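Local coordinates for protein probable glutathione S-transferase (Pseudomonas aeruginosa, PDB 6JWK) that isomerises maleylpyruvate and, as a zeta-class member of the glutathione S-transferase superfamily, probably uses glutathione to do so, at residues 88-93 / 149-155; 171-175 / 187-191. All blocks are in the same frame, centred on the assembly; numbering follows the deposited sequence.

Contact 1 of 2, residues 88-93 / 149-155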
loop_
_atom_site.group_PDB
_atom_site.type_symbol
_atom_site.label_atom_id
_atom_site.label_comp_id
_atom_site.label_asym_id
_atom_site.label_seq_id
_atom_site.Cartn_x
_atom_site.Cartn_y
_atom_site.Cartn_z
ATOM N N LEU B 88 -12.784 11.881 -7.191
ATOM C CA LEU B 88 -11.818 12.809 -6.595
ATOM C C LEU B 88 -11.670 12.525 -5.081
ATOM O O LEU B 88 -10.508 12.426 -4.606
ATOM C CB LEU B 88 -12.248 14.247 -6.863
ATOM C CG LEU B 88 -11.349 15.252 -6.163
ATOM C CD1 LEU B 88 -9.936 15.078 -6.654
ATOM C CD2 LEU B 88 -11.815 16.679 -6.362
ATOM N N HIS B 89 -12.766 12.399 -4.346
ATOM C CA HIS B 89 -12.731 12.205 -2.878
ATOM C C HIS B 89 -12.063 10.851 -2.631
ATOM O O HIS B 89 -11.326 10.725 -1.644
ATOM C CB HIS B 89 -14.148 12.327 -2.283
ATOM C CG HIS B 89 -14.754 13.671 -2.534
ATOM N ND1 HIS B 89 -16.068 13.948 -2.249
ATOM C CD2 HIS B 89 -14.229 14.810 -3.044
ATOM C CE1 HIS B 89 -16.343 15.194 -2.607
ATOM N NE2 HIS B 89 -15.225 15.753 -3.052
ATOM N N ARG B 90 -12.328 9.863 -3.487
ATOM C CA ARG B 90 -11.716 8.517 -3.325
ATOM C C ARG B 90 -10.189 8.630 -3.516
ATOM O O ARG B 90 -9.423 8.113 -2.644
ATOM C CB ARG B 90 -12.350 7.505 -4.282
ATOM C CG ARG B 90 -11.735 6.114 -4.117
ATOM C CD ARG B 90 -12.461 4.985 -4.789
ATOM N NE ARG B 90 -12.620 5.249 -6.192
ATOM C CZ ARG B 90 -13.704 5.763 -6.760
ATOM N NH1 ARG B 90 -13.732 5.935 -8.072
ATOM N NH2 ARG B 90 -14.764 6.099 -6.036
ATOM N N ALA B 91 -9.729 9.316 -4.573
ATOM C CA ALA B 91 -8.287 9.465 -4.879
ATOM C C ALA B 91 -7.593 10.128 -3.693
ATOM O O ALA B 91 -6.523 9.683 -3.302
ATOM C CB ALA B 91 -8.056 10.236 -6.158
ATOM N N GLN B 92 -8.234 11.139 -3.089
ATOM C CA GLN B 92 -7.669 11.872 -1.932
ATOM C C GLN B 92 -7.619 10.970 -0.692
ATOM O O GLN B 92 -6.629 11.005 0.015
ATOM C CB GLN B 92 -8.510 13.139 -1.743
ATOM C CG GLN B 92 -8.181 14.174 -2.810
ATOM C CD GLN B 92 -9.015 15.431 -2.695
ATOM O OE1 GLN B 92 -10.141 15.415 -2.195
ATOM N NE2 GLN B 92 -8.494 16.507 -3.270
ATOM N N ALA B 93 -8.672 10.216 -0.415
ATOM C CA ALA B 93 -8.706 9.301 0.757
ATOM C C ALA B 93 -7.654 8.195 0.544
ATOM O O ALA B 93 -6.860 7.931 1.463
ATOM C CB ALA B 93 -10.114 8.792 0.900
ATOM N N HIS B 149 -7.157 18.352 2.280
ATOM C CA HIS B 149 -8.118 17.579 1.459
ATOM C C HIS B 149 -9.307 17.037 2.249
ATOM O O HIS B 149 -10.178 16.439 1.610
ATOM C CB HIS B 149 -7.385 16.451 0.715
ATOM C CG HIS B 149 -6.343 16.955 -0.231
ATOM N ND1 HIS B 149 -5.164 16.256 -0.485
ATOM C CD2 HIS B 149 -6.296 18.071 -1.000
ATOM C CE1 HIS B 149 -4.427 16.960 -1.341
ATOM N NE2 HIS B 149 -5.081 18.093 -1.646
ATOM N N ARG B 150 -9.294 17.101 3.572
ATOM C CA ARG B 150 -10.402 16.529 4.369
ATOM C C ARG B 150 -11.746 17.104 3.910
ATOM O O ARG B 150 -11.803 18.269 3.457
ATOM C CB ARG B 150 -10.235 16.767 5.861
ATOM C CG ARG B 150 -10.523 18.202 6.300
ATOM C CD ARG B 150 -9.962 18.442 7.674
ATOM N NE ARG B 150 -10.502 17.519 8.662
ATOM C CZ ARG B 150 -9.986 17.334 9.872
ATOM N NH1 ARG B 150 -8.901 17.960 10.266
ATOM N NH2 ARG B 150 -10.552 16.492 10.691
ATOM N N ARG B 151 -12.803 16.326 4.020
ATOM C CA ARG B 151 -14.152 16.789 3.625
ATOM C C ARG B 151 -14.953 17.222 4.851
ATOM O O ARG B 151 -15.988 17.852 4.662
ATOM C CB ARG B 151 -14.858 15.714 2.806
ATOM C CG ARG B 151 -14.133 15.381 1.507
ATOM C CD ARG B 151 -14.353 16.499 0.492
ATOM N NE ARG B 151 -13.235 16.678 -0.417
ATOM C CZ ARG B 151 -13.182 17.619 -1.346
ATOM N NH1 ARG B 151 -14.205 18.462 -1.455
ATOM N NH2 ARG B 151 -12.097 17.731 -2.116
ATOM N N GLY B 152 -14.534 16.844 6.055
ATOM C CA GLY B 152 -15.359 17.012 7.268
ATOM C C GLY B 152 -14.583 16.750 8.542
ATOM O O GLY B 152 -13.339 16.924 8.551
ATOM N N ALA B 153 -15.335 16.457 9.595
ATOM C CA ALA B 153 -14.847 16.142 10.955
ATOM C C ALA B 153 -13.880 14.985 10.786
ATOM O O ALA B 153 -12.862 14.970 11.460
ATOM C CB ALA B 153 -15.983 15.761 11.869
ATOM N N PHE B 154 -14.229 14.072 9.889
ATOM C CA PHE B 154 -13.324 12.979 9.441
ATOM C C PHE B 154 -12.857 13.303 8.025
ATOM O O PHE B 154 -13.424 14.193 7.365
ATOM C CB PHE B 154 -14.018 11.620 9.533
ATOM C CG PHE B 154 -14.595 11.325 10.895
ATOM C CD1 PHE B 154 -13.810 10.736 11.876
ATOM C CD2 PHE B 154 -15.873 11.784 11.236
ATOM C CE1 PHE B 154 -14.327 10.501 13.136
ATOM C CE2 PHE B 154 -16.401 11.512 12.484
ATOM C CZ PHE B 154 -15.627 10.875 13.430
ATOM N N PHE B 155 -11.917 12.517 7.508
ATOM C CA PHE B 155 -11.284 12.819 6.206
ATOM C C PHE B 155 -12.358 12.836 5.118
ATOM O O PHE B 155 -12.371 13.752 4.286
ATOM C CB PHE B 155 -10.160 11.853 5.835
ATOM C CG PHE B 155 -9.454 12.344 4.607
ATOM C CD1 PHE B 155 -9.924 12.009 3.348
ATOM C CD2 PHE B 155 -8.374 13.186 4.714
ATOM C CE1 PHE B 155 -9.289 12.488 2.222
ATOM C CE2 PHE B 155 -7.742 13.664 3.580
ATOM C CZ PHE B 155 -8.203 13.323 2.343
HETATM O O HOH W 1 -11.318 14.582 0.117
HETATM O O HOH W 2 -5.156 13.297 0.274
#
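Arg151 and Gln92 make the direct polar link between the helical segment 88-93 and the segment 149-155, which ends helix 124-149 and enters the following loop. Arg151 has chi1 and chi2 both m. This bends the chain near its base, and the rest then runs across the His89 ring face. Arg151 NH2 donates to Gln92 OE1 at 3.0 Å. Arg151 CD sits 3.8 Å from the centroid of the His89 ring, over the face, in a CH-pi contact. Arg151 CZ also lies 3.3 Å from His89 NE2, but the angles rule out a hydrogen bond there. Gln92 has chi1 m and chi2 t, which extends its amide toward the loop. Gln92 NE2 lies over one face of the His149 ring, 3.5 Å from His149 CD2. Water 1 joins Gln92 OE1, His149 O and Arg151 NE. Water 2 joins Gln92 O to His149 ND1. Phe155, with chi1 t, puts Phe155 CE1 4.0 Å from Ala93 CB. The contact thus ties helix 87-103 to the loop after helix 124-149, in the helical C-terminal domain of the glutathione S-transferase fold. Val163 of helix 162-176 packs on both Ala93 and Phe155, and the second subunit reaches Leu88 through Arg61.

Contact 2 of 2, residues 171-175 / 187-191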
loop_
_atom_site.group_PDB
_atom_site.type_symbol
_atom_site.label_atom_id
_atom_site.label_comp_id
_atom_site.label_asym_id
_atom_site.label_seq_id
_atom_site.Cartn_x
_atom_site.Cartn_y
_atom_site.Cartn_z
ATOM N N LEU B 171 -0.756 6.096 14.625
ATOM C CA LEU B 171 -0.483 7.048 15.760
ATOM C C LEU B 171 -0.266 6.273 17.064
ATOM O O LEU B 171 0.696 6.586 17.792
ATOM C CB LEU B 171 -1.628 8.066 15.866
ATOM C CG LEU B 171 -1.707 9.058 14.721
ATOM C CD1 LEU B 171 -3.038 9.800 14.764
ATOM C CD2 LEU B 171 -0.528 10.017 14.788
ATOM N N ALA B 172 -1.042 5.227 17.343
ATOM C CA ALA B 172 -0.853 4.432 18.588
ATOM C C ALA B 172 0.582 3.880 18.589
ATOM O O ALA B 172 1.273 4.019 19.578
ATOM C CB ALA B 172 -1.876 3.340 18.695
ATOM N N ASN B 173 1.034 3.389 17.448
ATOM C CA ASN B 173 2.370 2.774 17.268
ATOM C C ASN B 173 3.440 3.834 17.488
ATOM O O ASN B 173 4.427 3.531 18.220
ATOM C CB ASN B 173 2.572 2.199 15.873
ATOM C CG ASN B 173 2.105 0.783 15.721
ATOM O OD1 ASN B 173 1.841 0.111 16.719
ATOM N ND2 ASN B 173 2.022 0.343 14.465
ATOM N N ALA B 174 3.309 4.975 16.815
ATOM C CA ALA B 174 4.299 6.070 16.912
ATOM C C ALA B 174 4.397 6.532 18.380
ATOM O O ALA B 174 5.550 6.793 18.870
ATOM C CB ALA B 174 3.967 7.202 15.984
ATOM N N ARG B 175 3.253 6.623 19.072
ATOM C CA ARG B 175 3.209 7.140 20.462
ATOM C C ARG B 175 3.985 6.150 21.326
ATOM O O ARG B 175 4.856 6.596 22.101
ATOM C CB ARG B 175 1.768 7.274 20.962
ATOM C CG ARG B 175 1.640 7.626 22.444
ATOM C CD ARG B 175 0.192 7.965 22.822
ATOM N NE ARG B 175 -0.320 9.081 22.002
ATOM C CZ ARG B 175 -1.192 9.014 20.984
ATOM N NH1 ARG B 175 -1.715 7.862 20.617
ATOM N NH2 ARG B 175 -1.498 10.098 20.293
ATOM N N LEU B 187 -3.650 15.700 13.167
ATOM C CA LEU B 187 -3.709 14.208 13.263
ATOM C C LEU B 187 -4.164 13.817 14.682
ATOM O O LEU B 187 -5.077 12.953 14.811
ATOM C CB LEU B 187 -2.355 13.561 12.934
ATOM C CG LEU B 187 -1.796 13.712 11.512
ATOM C CD1 LEU B 187 -0.532 12.867 11.366
ATOM C CD2 LEU B 187 -2.813 13.348 10.427
ATOM N N LEU B 188 -3.611 14.467 15.712
ATOM C CA LEU B 188 -3.994 14.197 17.116
ATOM C C LEU B 188 -5.493 14.492 17.314
ATOM O O LEU B 188 -6.199 13.666 17.910
ATOM C CB LEU B 188 -3.109 14.965 18.111
ATOM C CG LEU B 188 -1.652 14.549 18.091
ATOM C CD1 LEU B 188 -0.809 15.450 18.988
ATOM C CD2 LEU B 188 -1.504 13.087 18.486
ATOM N N GLU B 189 -5.995 15.559 16.758
ATOM C CA GLU B 189 -7.409 15.915 16.945
ATOM C C GLU B 189 -8.277 14.846 16.258
ATOM O O GLU B 189 -9.314 14.429 16.836
ATOM C CB GLU B 189 -7.644 17.324 16.405
ATOM C CG GLU B 189 -9.101 17.716 16.373
ATOM C CD GLU B 189 -9.315 19.039 15.671
ATOM O OE1 GLU B 189 -9.079 19.117 14.422
ATOM O OE2 GLU B 189 -9.652 19.990 16.378
ATOM N N LEU B 190 -7.901 14.415 15.049
ATOM C CA LEU B 190 -8.726 13.410 14.335
ATOM C C LEU B 190 -8.693 12.118 15.141
ATOM O O LEU B 190 -9.717 11.459 15.277
ATOM C CB LEU B 190 -8.160 13.226 12.932
ATOM C CG LEU B 190 -8.796 12.149 12.065
ATOM C CD1 LEU B 190 -10.292 12.369 11.956
ATOM C CD2 LEU B 190 -8.114 12.109 10.688
ATOM N N GLU B 191 -7.517 11.763 15.629
ATOM C CA GLU B 191 -7.371 10.547 16.442
ATOM C C GLU B 191 -8.334 10.619 17.629
ATOM O O GLU B 191 -9.011 9.619 17.877
ATOM C CB GLU B 191 -5.927 10.389 16.873
ATOM C CG GLU B 191 -5.710 9.178 17.750
ATOM C CD GLU B 191 -4.334 9.138 18.408
ATOM O OE1 GLU B 191 -3.770 10.206 18.581
ATOM O OE2 GLU B 191 -3.809 8.005 18.720
#
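A salt bridge and leucine packing together join helix 162-176 to helix 185-195. The salt bridge is two-pronged. Arg175 NH1 donates to Glu191 OE2 at 2.8 Å, and Arg175 NH2 donates to Glu191 OE1, also at 2.8 Å. Both oxygens of one carboxylate thus face two nitrogens of one guanidinium, side by side. Arg175 NE is turned elsewhere and binds a glycerol, probably from the crystallisation liquor. The apolar contact is Leu171 CD1 with Leu187 CB, at 4.2 Å. Other leucine carbons make van der Waals contacts with polar atoms. Leu171 CD1 is 3.8 Å from Leu187 O, Leu171 CB is 3.6 Å from Glu191 OE2, and Leu188 CD2 meets Arg175 NH2 at 3.5 Å, near the guanidinium plane. On each helix a leucine and a charged residue sit one turn apart, with Leu188 added on helix 185-195. The axes of the short segments approach to 12.1 Å and cross at -118°, so long side chains bridge the gap. Leu146 of helix 124-149 and Leu167 of helix 162-176 pack on Leu187. Such steeply crossed helices, joined by a short connection, belong to the all-helical C-terminal domain of the glutathione S-transferase fold.

How the contacts relate
Both contacts belong to the helical C-terminal domain, and both are partly buried. Each has three buried touching residues and one exposed arginine, Arg151 or Arg175. Contact 1 lies farther out, about 16 Å from the chain centre to its own centre, against about 11 Å for contact 2. It joins a helix to a loop and uses an arginine, an amide, water and aromatic rings. Contact 2 joins two helices and combines leucine packing with a direct salt bridge. Only contact 1 is reached by the second subunit. Helix 162-176 carries one side of contact 2 and also packs on contact 1 through Val163. Their segments touch where Phe154 CD1 lies 3.9 Å from Leu190 CD1.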